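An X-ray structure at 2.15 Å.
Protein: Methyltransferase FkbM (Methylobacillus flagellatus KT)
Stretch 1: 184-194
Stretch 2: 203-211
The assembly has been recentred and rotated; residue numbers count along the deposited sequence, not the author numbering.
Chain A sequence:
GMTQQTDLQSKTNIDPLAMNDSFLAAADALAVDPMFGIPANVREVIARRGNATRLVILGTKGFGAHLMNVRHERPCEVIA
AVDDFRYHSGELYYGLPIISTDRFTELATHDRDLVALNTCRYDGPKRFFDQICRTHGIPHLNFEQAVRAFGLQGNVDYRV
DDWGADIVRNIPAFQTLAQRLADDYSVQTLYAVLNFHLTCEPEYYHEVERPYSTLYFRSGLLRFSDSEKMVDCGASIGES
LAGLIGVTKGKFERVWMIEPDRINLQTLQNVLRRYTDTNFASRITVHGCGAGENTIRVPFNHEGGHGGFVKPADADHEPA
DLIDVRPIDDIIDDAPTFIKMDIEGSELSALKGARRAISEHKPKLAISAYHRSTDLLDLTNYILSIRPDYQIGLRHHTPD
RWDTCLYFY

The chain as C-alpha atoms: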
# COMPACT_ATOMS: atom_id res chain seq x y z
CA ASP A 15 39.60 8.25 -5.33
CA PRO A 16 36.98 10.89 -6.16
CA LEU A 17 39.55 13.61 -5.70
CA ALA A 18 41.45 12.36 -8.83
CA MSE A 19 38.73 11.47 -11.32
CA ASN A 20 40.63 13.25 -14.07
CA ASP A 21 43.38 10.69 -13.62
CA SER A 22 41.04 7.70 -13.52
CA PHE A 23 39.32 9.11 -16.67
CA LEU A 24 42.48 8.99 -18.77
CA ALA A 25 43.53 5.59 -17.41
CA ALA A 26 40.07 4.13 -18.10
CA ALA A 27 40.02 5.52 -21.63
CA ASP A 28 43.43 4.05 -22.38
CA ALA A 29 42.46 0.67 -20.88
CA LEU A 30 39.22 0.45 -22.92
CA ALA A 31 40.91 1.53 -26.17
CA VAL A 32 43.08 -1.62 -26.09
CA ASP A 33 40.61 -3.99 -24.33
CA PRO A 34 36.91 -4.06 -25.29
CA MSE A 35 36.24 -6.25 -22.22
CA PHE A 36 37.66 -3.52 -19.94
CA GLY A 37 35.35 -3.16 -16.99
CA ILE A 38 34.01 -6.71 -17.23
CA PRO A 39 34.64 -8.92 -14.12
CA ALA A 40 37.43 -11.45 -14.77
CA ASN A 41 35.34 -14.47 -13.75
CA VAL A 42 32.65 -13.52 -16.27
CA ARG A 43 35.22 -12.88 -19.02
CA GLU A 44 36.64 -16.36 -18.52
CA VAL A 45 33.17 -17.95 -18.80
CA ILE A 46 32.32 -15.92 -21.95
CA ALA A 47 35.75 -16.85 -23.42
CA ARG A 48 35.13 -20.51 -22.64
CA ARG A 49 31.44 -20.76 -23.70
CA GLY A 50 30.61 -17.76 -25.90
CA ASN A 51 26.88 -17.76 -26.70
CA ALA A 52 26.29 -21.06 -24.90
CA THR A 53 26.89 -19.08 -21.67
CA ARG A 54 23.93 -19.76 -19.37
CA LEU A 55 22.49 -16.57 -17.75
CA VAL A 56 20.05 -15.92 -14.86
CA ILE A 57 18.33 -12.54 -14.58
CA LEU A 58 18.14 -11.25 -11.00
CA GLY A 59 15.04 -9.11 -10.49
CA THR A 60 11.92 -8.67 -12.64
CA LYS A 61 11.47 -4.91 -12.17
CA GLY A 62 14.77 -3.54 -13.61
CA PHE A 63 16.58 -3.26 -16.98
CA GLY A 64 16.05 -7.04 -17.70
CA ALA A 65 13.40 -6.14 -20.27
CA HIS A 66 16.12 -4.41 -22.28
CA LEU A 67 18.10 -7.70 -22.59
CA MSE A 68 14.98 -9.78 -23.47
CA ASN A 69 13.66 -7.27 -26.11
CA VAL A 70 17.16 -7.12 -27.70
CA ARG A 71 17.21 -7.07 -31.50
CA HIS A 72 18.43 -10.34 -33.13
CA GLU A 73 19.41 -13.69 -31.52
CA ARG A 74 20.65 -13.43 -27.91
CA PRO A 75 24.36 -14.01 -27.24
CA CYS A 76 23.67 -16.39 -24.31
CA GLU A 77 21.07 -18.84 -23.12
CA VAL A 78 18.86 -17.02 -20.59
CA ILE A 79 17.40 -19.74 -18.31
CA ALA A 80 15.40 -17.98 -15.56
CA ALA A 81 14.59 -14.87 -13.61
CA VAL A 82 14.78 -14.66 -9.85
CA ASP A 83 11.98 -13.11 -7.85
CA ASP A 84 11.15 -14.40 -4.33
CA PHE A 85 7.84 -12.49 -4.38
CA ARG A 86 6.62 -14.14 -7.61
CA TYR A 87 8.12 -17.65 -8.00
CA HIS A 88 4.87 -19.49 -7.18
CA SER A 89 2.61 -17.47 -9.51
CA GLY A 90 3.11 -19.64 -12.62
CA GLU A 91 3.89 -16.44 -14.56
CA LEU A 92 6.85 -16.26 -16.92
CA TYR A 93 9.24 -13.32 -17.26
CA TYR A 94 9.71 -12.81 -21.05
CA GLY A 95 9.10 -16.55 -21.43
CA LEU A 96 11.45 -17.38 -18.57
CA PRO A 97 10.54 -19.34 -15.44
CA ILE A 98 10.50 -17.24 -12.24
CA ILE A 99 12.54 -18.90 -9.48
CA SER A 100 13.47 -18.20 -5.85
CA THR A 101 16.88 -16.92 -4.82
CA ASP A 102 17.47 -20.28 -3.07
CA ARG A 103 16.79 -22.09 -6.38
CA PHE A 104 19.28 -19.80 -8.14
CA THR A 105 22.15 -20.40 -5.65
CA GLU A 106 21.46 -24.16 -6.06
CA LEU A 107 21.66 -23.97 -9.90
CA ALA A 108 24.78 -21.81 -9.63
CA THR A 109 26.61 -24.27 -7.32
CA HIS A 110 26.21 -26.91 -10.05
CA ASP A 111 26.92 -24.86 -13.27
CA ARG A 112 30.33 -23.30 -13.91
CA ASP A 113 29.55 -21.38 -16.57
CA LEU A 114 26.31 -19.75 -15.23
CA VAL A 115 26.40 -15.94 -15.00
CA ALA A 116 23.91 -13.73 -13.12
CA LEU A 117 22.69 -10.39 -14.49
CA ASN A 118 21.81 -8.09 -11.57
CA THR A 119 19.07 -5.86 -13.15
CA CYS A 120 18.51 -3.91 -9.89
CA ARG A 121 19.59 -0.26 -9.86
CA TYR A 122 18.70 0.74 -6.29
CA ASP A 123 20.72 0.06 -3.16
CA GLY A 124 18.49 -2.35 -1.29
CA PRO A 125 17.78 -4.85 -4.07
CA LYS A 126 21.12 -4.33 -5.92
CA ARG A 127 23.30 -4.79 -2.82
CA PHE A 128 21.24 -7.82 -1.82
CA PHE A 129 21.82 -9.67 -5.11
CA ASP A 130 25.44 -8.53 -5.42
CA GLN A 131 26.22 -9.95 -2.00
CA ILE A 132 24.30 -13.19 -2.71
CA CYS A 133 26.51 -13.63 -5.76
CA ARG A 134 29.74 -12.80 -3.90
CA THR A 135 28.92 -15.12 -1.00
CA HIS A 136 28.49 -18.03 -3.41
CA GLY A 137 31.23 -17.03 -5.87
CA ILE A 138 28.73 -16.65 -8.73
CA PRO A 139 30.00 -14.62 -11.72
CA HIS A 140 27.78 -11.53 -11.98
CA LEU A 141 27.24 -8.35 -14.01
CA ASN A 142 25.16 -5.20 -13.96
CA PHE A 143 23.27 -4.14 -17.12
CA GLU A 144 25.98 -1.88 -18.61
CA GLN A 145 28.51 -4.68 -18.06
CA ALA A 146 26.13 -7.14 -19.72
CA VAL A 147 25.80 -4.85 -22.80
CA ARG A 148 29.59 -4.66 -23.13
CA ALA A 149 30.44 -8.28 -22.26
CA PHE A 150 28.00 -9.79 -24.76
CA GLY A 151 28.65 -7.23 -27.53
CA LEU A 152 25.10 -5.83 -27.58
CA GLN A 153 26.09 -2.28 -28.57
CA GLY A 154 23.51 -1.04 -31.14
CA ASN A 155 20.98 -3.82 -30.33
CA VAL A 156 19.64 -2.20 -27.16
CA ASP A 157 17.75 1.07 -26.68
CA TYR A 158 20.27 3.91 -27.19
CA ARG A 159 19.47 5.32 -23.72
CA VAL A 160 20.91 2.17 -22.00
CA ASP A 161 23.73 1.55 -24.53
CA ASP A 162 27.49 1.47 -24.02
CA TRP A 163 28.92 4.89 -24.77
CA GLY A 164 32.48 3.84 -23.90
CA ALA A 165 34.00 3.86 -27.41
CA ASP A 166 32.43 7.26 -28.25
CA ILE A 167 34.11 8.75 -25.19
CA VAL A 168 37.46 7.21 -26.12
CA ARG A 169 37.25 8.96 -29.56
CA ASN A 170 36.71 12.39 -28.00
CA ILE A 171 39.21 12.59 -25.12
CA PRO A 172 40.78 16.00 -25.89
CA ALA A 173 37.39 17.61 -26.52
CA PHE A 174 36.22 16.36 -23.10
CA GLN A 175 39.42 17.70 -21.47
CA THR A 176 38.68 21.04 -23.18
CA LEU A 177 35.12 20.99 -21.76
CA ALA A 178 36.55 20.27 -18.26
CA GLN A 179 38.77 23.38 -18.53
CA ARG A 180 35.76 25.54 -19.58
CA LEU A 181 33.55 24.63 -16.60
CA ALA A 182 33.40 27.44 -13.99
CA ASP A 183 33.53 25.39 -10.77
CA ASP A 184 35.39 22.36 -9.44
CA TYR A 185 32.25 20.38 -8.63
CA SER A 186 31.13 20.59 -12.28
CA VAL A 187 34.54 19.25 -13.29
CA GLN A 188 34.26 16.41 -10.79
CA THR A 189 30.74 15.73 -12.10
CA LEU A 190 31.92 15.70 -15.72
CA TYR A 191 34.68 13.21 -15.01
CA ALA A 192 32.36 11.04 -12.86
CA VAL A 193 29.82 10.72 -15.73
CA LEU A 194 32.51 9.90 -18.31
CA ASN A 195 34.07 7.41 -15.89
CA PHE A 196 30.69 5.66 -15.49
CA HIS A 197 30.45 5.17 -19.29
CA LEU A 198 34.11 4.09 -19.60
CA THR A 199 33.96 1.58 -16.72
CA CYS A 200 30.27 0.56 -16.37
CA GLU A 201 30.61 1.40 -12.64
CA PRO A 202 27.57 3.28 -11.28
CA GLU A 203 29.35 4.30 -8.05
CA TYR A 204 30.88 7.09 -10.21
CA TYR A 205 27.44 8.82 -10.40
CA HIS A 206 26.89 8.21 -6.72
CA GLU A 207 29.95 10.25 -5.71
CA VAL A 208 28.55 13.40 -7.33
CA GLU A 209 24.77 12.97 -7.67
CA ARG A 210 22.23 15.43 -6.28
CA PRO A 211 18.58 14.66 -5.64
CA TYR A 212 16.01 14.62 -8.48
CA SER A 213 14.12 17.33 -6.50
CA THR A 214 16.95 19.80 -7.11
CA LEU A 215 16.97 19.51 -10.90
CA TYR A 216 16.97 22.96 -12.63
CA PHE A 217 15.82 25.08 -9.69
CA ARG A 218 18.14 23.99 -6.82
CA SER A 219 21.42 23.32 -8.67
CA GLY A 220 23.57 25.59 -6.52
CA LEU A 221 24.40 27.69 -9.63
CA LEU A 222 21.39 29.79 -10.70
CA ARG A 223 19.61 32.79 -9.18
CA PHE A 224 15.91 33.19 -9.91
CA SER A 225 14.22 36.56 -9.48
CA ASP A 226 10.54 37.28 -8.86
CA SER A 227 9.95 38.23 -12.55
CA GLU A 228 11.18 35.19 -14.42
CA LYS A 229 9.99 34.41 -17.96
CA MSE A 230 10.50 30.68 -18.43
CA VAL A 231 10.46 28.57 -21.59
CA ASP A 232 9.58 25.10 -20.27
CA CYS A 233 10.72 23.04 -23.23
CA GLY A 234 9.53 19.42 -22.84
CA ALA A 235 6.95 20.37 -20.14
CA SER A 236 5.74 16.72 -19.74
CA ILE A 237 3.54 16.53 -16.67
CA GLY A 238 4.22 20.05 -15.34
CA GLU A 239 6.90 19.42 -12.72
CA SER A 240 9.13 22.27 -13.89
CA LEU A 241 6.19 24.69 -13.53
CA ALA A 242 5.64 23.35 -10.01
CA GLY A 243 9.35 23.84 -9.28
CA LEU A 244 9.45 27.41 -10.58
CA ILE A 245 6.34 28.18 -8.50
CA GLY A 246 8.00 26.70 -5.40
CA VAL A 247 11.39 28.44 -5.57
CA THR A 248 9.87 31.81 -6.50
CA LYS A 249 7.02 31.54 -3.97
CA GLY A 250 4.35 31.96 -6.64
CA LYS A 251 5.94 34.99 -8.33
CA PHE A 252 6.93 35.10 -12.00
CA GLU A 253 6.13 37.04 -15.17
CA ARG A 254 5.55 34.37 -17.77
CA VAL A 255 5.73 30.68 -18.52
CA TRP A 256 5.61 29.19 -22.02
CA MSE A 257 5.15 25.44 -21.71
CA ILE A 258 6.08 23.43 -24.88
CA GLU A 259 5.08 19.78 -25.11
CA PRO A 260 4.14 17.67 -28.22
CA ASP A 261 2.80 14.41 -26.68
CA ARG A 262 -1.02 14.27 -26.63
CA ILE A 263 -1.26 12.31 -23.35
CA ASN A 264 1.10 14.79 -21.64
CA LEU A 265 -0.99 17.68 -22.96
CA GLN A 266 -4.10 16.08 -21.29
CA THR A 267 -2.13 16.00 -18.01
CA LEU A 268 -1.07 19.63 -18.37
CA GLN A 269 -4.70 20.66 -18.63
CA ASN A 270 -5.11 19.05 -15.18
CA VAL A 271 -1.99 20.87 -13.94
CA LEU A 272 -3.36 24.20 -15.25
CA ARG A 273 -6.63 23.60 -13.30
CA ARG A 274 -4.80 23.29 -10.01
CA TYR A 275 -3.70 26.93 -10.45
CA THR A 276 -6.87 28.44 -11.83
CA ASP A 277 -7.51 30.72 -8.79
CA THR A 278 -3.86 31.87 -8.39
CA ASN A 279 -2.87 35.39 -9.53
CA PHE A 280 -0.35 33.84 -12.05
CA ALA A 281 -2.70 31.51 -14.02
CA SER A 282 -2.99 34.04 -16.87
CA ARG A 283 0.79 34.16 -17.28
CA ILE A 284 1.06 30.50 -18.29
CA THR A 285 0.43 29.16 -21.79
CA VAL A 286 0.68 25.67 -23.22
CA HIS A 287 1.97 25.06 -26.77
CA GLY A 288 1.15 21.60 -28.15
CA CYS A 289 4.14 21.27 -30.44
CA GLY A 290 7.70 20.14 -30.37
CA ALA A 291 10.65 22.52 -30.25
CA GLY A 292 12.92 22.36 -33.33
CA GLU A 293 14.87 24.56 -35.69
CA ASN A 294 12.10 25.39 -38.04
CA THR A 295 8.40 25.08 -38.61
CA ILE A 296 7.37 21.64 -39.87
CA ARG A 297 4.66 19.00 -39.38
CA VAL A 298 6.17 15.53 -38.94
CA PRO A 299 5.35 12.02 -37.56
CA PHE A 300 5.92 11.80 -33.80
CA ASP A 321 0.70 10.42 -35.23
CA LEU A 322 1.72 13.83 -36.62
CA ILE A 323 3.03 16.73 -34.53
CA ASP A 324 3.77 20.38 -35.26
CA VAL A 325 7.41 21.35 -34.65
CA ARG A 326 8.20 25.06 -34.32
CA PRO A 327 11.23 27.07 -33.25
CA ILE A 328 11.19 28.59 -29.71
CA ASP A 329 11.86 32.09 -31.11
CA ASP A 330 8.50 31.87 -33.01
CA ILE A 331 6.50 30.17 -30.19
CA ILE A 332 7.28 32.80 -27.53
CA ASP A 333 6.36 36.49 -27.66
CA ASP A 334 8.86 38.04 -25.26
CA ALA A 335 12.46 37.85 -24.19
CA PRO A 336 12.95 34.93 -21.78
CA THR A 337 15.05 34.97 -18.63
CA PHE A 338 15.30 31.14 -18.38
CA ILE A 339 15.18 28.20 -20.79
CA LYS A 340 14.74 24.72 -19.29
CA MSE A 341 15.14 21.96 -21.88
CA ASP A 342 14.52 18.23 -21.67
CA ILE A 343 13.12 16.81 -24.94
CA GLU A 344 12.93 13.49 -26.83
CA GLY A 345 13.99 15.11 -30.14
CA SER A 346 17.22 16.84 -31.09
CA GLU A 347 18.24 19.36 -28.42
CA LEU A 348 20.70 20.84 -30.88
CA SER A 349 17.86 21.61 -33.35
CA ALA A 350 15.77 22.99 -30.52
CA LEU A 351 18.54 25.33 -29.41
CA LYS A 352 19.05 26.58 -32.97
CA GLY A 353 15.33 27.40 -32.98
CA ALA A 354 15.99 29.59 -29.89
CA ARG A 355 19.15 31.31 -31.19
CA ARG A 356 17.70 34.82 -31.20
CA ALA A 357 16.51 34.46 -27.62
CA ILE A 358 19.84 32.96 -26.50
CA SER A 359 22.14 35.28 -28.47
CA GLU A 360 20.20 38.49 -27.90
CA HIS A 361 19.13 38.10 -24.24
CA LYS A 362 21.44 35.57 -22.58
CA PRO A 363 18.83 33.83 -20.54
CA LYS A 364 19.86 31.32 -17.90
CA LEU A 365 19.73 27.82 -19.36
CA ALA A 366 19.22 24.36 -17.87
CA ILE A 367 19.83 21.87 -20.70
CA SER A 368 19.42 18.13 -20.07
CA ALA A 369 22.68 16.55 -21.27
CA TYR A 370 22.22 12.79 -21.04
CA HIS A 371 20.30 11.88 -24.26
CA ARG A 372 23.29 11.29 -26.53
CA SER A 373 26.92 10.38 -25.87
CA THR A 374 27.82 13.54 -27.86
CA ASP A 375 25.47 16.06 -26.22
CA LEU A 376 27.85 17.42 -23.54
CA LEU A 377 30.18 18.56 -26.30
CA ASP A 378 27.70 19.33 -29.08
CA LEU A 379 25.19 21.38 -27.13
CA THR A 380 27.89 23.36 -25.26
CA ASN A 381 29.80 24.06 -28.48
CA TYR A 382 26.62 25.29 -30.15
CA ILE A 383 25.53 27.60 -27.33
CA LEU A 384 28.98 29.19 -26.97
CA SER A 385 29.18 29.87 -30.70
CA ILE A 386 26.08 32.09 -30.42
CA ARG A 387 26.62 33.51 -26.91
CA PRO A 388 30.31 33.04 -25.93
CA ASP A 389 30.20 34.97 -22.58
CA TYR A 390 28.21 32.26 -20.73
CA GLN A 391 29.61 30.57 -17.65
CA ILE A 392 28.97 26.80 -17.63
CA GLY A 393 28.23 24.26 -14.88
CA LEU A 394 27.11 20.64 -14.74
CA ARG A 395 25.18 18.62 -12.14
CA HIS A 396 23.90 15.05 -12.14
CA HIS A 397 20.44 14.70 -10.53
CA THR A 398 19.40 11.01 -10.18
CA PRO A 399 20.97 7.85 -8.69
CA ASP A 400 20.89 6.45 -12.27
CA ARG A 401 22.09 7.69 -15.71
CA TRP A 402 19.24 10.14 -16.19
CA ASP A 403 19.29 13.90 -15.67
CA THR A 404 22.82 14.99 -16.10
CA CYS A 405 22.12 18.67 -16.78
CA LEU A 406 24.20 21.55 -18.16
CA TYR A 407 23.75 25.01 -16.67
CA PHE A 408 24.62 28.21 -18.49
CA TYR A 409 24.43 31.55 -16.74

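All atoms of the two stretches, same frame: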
# COMPACT_ATOMS: atom_id res chain seq x y z
N ASP A 184 34.80 23.65 -9.64
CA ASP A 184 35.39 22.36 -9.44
C ASP A 184 34.40 21.22 -9.35
O ASP A 184 34.67 20.12 -9.83
CB ASP A 184 36.26 22.36 -8.17
CG ASP A 184 37.46 23.33 -8.27
OD1 ASP A 184 38.12 23.41 -9.32
OD2 ASP A 184 37.78 23.98 -7.25
N TYR A 185 33.24 21.44 -8.75
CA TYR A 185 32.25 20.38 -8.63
C TYR A 185 31.64 19.93 -10.00
O TYR A 185 31.30 18.76 -10.23
CB TYR A 185 31.18 20.81 -7.57
CG TYR A 185 30.14 19.76 -7.24
CD1 TYR A 185 30.47 18.40 -7.18
CD2 TYR A 185 28.86 20.12 -6.88
CE1 TYR A 185 29.52 17.43 -6.83
CE2 TYR A 185 27.91 19.16 -6.54
CZ TYR A 185 28.25 17.81 -6.52
OH TYR A 185 27.33 16.86 -6.15
N SER A 186 31.53 20.87 -10.92
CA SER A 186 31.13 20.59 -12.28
C SER A 186 32.17 19.73 -12.95
O SER A 186 31.84 18.79 -13.68
CB SER A 186 30.97 21.88 -13.06
OG SER A 186 29.77 22.51 -12.71
N VAL A 187 33.45 20.05 -12.73
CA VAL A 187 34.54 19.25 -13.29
C VAL A 187 34.47 17.85 -12.69
O VAL A 187 34.50 16.84 -13.40
CB VAL A 187 35.92 19.90 -13.05
CG1 VAL A 187 37.02 18.97 -13.50
CG2 VAL A 187 36.02 21.24 -13.77
N GLN A 188 34.35 17.74 -11.38
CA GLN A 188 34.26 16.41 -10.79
C GLN A 188 33.05 15.64 -11.38
O GLN A 188 33.14 14.44 -11.71
CB GLN A 188 34.17 16.49 -9.28
CG GLN A 188 34.53 15.15 -8.57
CD GLN A 188 34.11 15.13 -7.11
OE1 GLN A 188 33.12 15.78 -6.72
NE2 GLN A 188 34.87 14.40 -6.30
N THR A 189 31.93 16.34 -11.53
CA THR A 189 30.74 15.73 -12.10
C THR A 189 31.00 15.25 -13.52
O THR A 189 30.65 14.11 -13.86
CB THR A 189 29.57 16.70 -12.05
OG1 THR A 189 29.28 17.02 -10.68
CG2 THR A 189 28.35 16.12 -12.74
N LEU A 190 31.62 16.11 -14.35
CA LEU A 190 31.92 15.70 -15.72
C LEU A 190 32.70 14.41 -15.75
O LEU A 190 32.32 13.46 -16.43
CB LEU A 190 32.72 16.77 -16.49
CG LEU A 190 33.14 16.38 -17.92
CD1 LEU A 190 31.89 16.16 -18.80
CD2 LEU A 190 34.08 17.37 -18.57
N TYR A 191 33.83 14.39 -15.04
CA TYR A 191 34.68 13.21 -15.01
C TYR A 191 34.00 11.97 -14.44
O TYR A 191 34.21 10.87 -14.95
CB TYR A 191 36.00 13.49 -14.33
CG TYR A 191 36.94 14.37 -15.15
CD1 TYR A 191 37.32 14.03 -16.44
CD2 TYR A 191 37.49 15.52 -14.61
CE1 TYR A 191 38.18 14.82 -17.18
CE2 TYR A 191 38.35 16.32 -15.33
CZ TYR A 191 38.70 15.97 -16.61
OH TYR A 191 39.58 16.77 -17.33
N ALA A 192 33.12 12.15 -13.45
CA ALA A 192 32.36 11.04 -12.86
C ALA A 192 31.41 10.41 -13.90
O ALA A 192 31.33 9.19 -14.05
CB ALA A 192 31.59 11.54 -11.61
N VAL A 193 30.72 11.24 -14.68
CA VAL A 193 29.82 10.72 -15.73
C VAL A 193 30.57 9.96 -16.84
O VAL A 193 30.14 8.92 -17.29
CB VAL A 193 29.01 11.87 -16.34
CG1 VAL A 193 28.23 11.41 -17.63
CG2 VAL A 193 28.08 12.45 -15.28
N LEU A 194 31.68 10.52 -17.29
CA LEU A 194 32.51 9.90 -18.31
C LEU A 194 33.14 8.63 -17.76
O LEU A 194 33.26 7.65 -18.49
CB LEU A 194 33.57 10.87 -18.79
CG LEU A 194 33.10 12.21 -19.36
CD1 LEU A 194 34.32 13.04 -19.73
CD2 LEU A 194 32.14 12.10 -20.57
N GLU A 203 28.85 3.54 -9.21
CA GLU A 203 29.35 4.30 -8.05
C GLU A 203 29.95 5.65 -8.47
O GLU A 203 30.01 6.57 -7.65
CB GLU A 203 30.35 3.49 -7.21
CG GLU A 203 29.75 2.33 -6.41
CD GLU A 203 28.71 2.77 -5.36
OE1 GLU A 203 28.90 3.80 -4.67
OE2 GLU A 203 27.70 2.07 -5.22
N TYR A 204 30.40 5.78 -9.73
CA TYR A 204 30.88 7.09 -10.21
C TYR A 204 29.80 8.19 -10.12
O TYR A 204 30.11 9.28 -9.65
CB TYR A 204 31.49 7.01 -11.61
CG TYR A 204 32.89 6.50 -11.56
CD1 TYR A 204 33.91 7.33 -11.13
CD2 TYR A 204 33.20 5.20 -11.95
CE1 TYR A 204 35.20 6.84 -11.03
CE2 TYR A 204 34.49 4.71 -11.89
CZ TYR A 204 35.49 5.53 -11.44
OH TYR A 204 36.78 5.07 -11.36
N TYR A 205 28.57 7.90 -10.56
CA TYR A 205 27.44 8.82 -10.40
C TYR A 205 27.17 9.11 -8.95
O TYR A 205 26.89 10.24 -8.59
CB TYR A 205 26.08 8.23 -10.89
CG TYR A 205 25.94 8.19 -12.37
CD1 TYR A 205 26.00 9.37 -13.11
CD2 TYR A 205 25.70 6.99 -13.05
CE1 TYR A 205 25.85 9.38 -14.49
CE2 TYR A 205 25.54 7.00 -14.44
CZ TYR A 205 25.62 8.21 -15.16
OH TYR A 205 25.49 8.28 -16.55
N HIS A 206 27.22 8.07 -8.12
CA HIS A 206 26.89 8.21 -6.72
C HIS A 206 27.76 9.19 -5.96
O HIS A 206 27.28 9.83 -5.04
CB HIS A 206 26.80 6.85 -6.01
CG HIS A 206 25.87 5.88 -6.64
ND1 HIS A 206 24.65 6.26 -7.17
CD2 HIS A 206 25.93 4.54 -6.78
CE1 HIS A 206 24.02 5.19 -7.63
NE2 HIS A 206 24.78 4.13 -7.40
N GLU A 207 29.02 9.34 -6.37
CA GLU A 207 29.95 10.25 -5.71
C GLU A 207 29.57 11.71 -5.90
O GLU A 207 29.93 12.55 -5.09
CB GLU A 207 31.39 10.07 -6.25
CG GLU A 207 32.09 8.79 -5.90
CD GLU A 207 32.52 8.63 -4.45
OE1 GLU A 207 32.31 9.48 -3.55
OE2 GLU A 207 33.08 7.57 -4.20
N VAL A 208 28.88 12.01 -6.99
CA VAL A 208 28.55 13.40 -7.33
C VAL A 208 27.05 13.76 -7.40
O VAL A 208 26.70 14.92 -7.40
CB VAL A 208 29.19 13.78 -8.71
CG1 VAL A 208 30.70 13.64 -8.66
CG2 VAL A 208 28.60 12.93 -9.88
N GLU A 209 26.19 12.76 -7.48
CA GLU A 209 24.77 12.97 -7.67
C GLU A 209 24.10 13.88 -6.63
O GLU A 209 24.46 13.91 -5.47
CB GLU A 209 24.02 11.64 -7.70
CG GLU A 209 23.71 11.06 -6.31
CD GLU A 209 22.98 9.72 -6.34
OE1 GLU A 209 23.64 8.72 -6.52
OE2 GLU A 209 21.75 9.67 -6.13
N ARG A 210 23.08 14.59 -7.10
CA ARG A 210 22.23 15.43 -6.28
C ARG A 210 20.84 14.86 -6.42
O ARG A 210 20.61 14.04 -7.32
CB ARG A 210 22.37 16.87 -6.74
CG ARG A 210 23.85 17.32 -6.64
CD ARG A 210 24.11 18.71 -6.17
NE ARG A 210 23.16 19.10 -5.13
CZ ARG A 210 22.29 20.08 -5.23
NH1 ARG A 210 22.34 20.97 -6.23
NH2 ARG A 210 21.41 20.26 -4.26
N PRO A 211 19.93 15.19 -5.49
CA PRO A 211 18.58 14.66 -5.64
C PRO A 211 17.83 15.15 -6.89
O PRO A 211 18.11 16.25 -7.43
CB PRO A 211 17.85 15.20 -4.39
CG PRO A 211 18.92 15.52 -3.43
CD PRO A 211 20.05 16.01 -4.29
O HOH W 1 26.63 16.48 -9.90

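Two helical segments run nearly antiparallel, at 164° with axes 8.1 Å apart at closest approach, and the contact between them is organised round Val208, Ala192 and Tyr185. Val208 is the knob. It points toward the first helix and sits in a hole formed by Tyr185, Gln188, Thr189 and Ala192, residues spaced so that successive turns of one helix wall the pocket. A compact, branched side chain can meet several of these walls at once: CG2 of Val208 lies 3.7 Å from CB of Ala192, CG1 of Val208 3.8 Å from OE1 of Gln188, and CB of Val208 3.8 Å from OG1 of Thr189.

Ala192 suits the place where the backbones come closest, its CA lying 5.0 Å from that of Tyr204. With nothing beyond CB, it lets the second helix settle against its main chain, and O of Ala192 lies 3.3 Å from CB of Tyr204. Next to Ala192 along the helix, Val193 adds apolar contact: its CG2 packs 3.9 Å from CE1 of Tyr205.

Tyr185 closes the other end. Its CA-to-CB bond points sideways, but the t rotamer carries the long ring across to the second stretch, where CE1 lies 4.1 Å from CB of Val208. Its hydroxyl then donates a very short hydrogen bond, OH to O of Val208 at 2.4 Å, so one residue supplies both apolar surface and a polar anchor. Arg210 CD lies at the edge of the ring, while the arginine's guanidinium is hydrogen-bonded elsewhere in the structure.

The carbonyl of Val208 accepts a second bond, from a water 2.9 Å from that O. The same water donates to OG1 of Thr189 at 2.8 Å, while OG1 of Thr189 donates to O of Tyr185 at 2.7 Å. Threonine thus satisfies its buried hydroxyl within its own helix and still links to the neighbour.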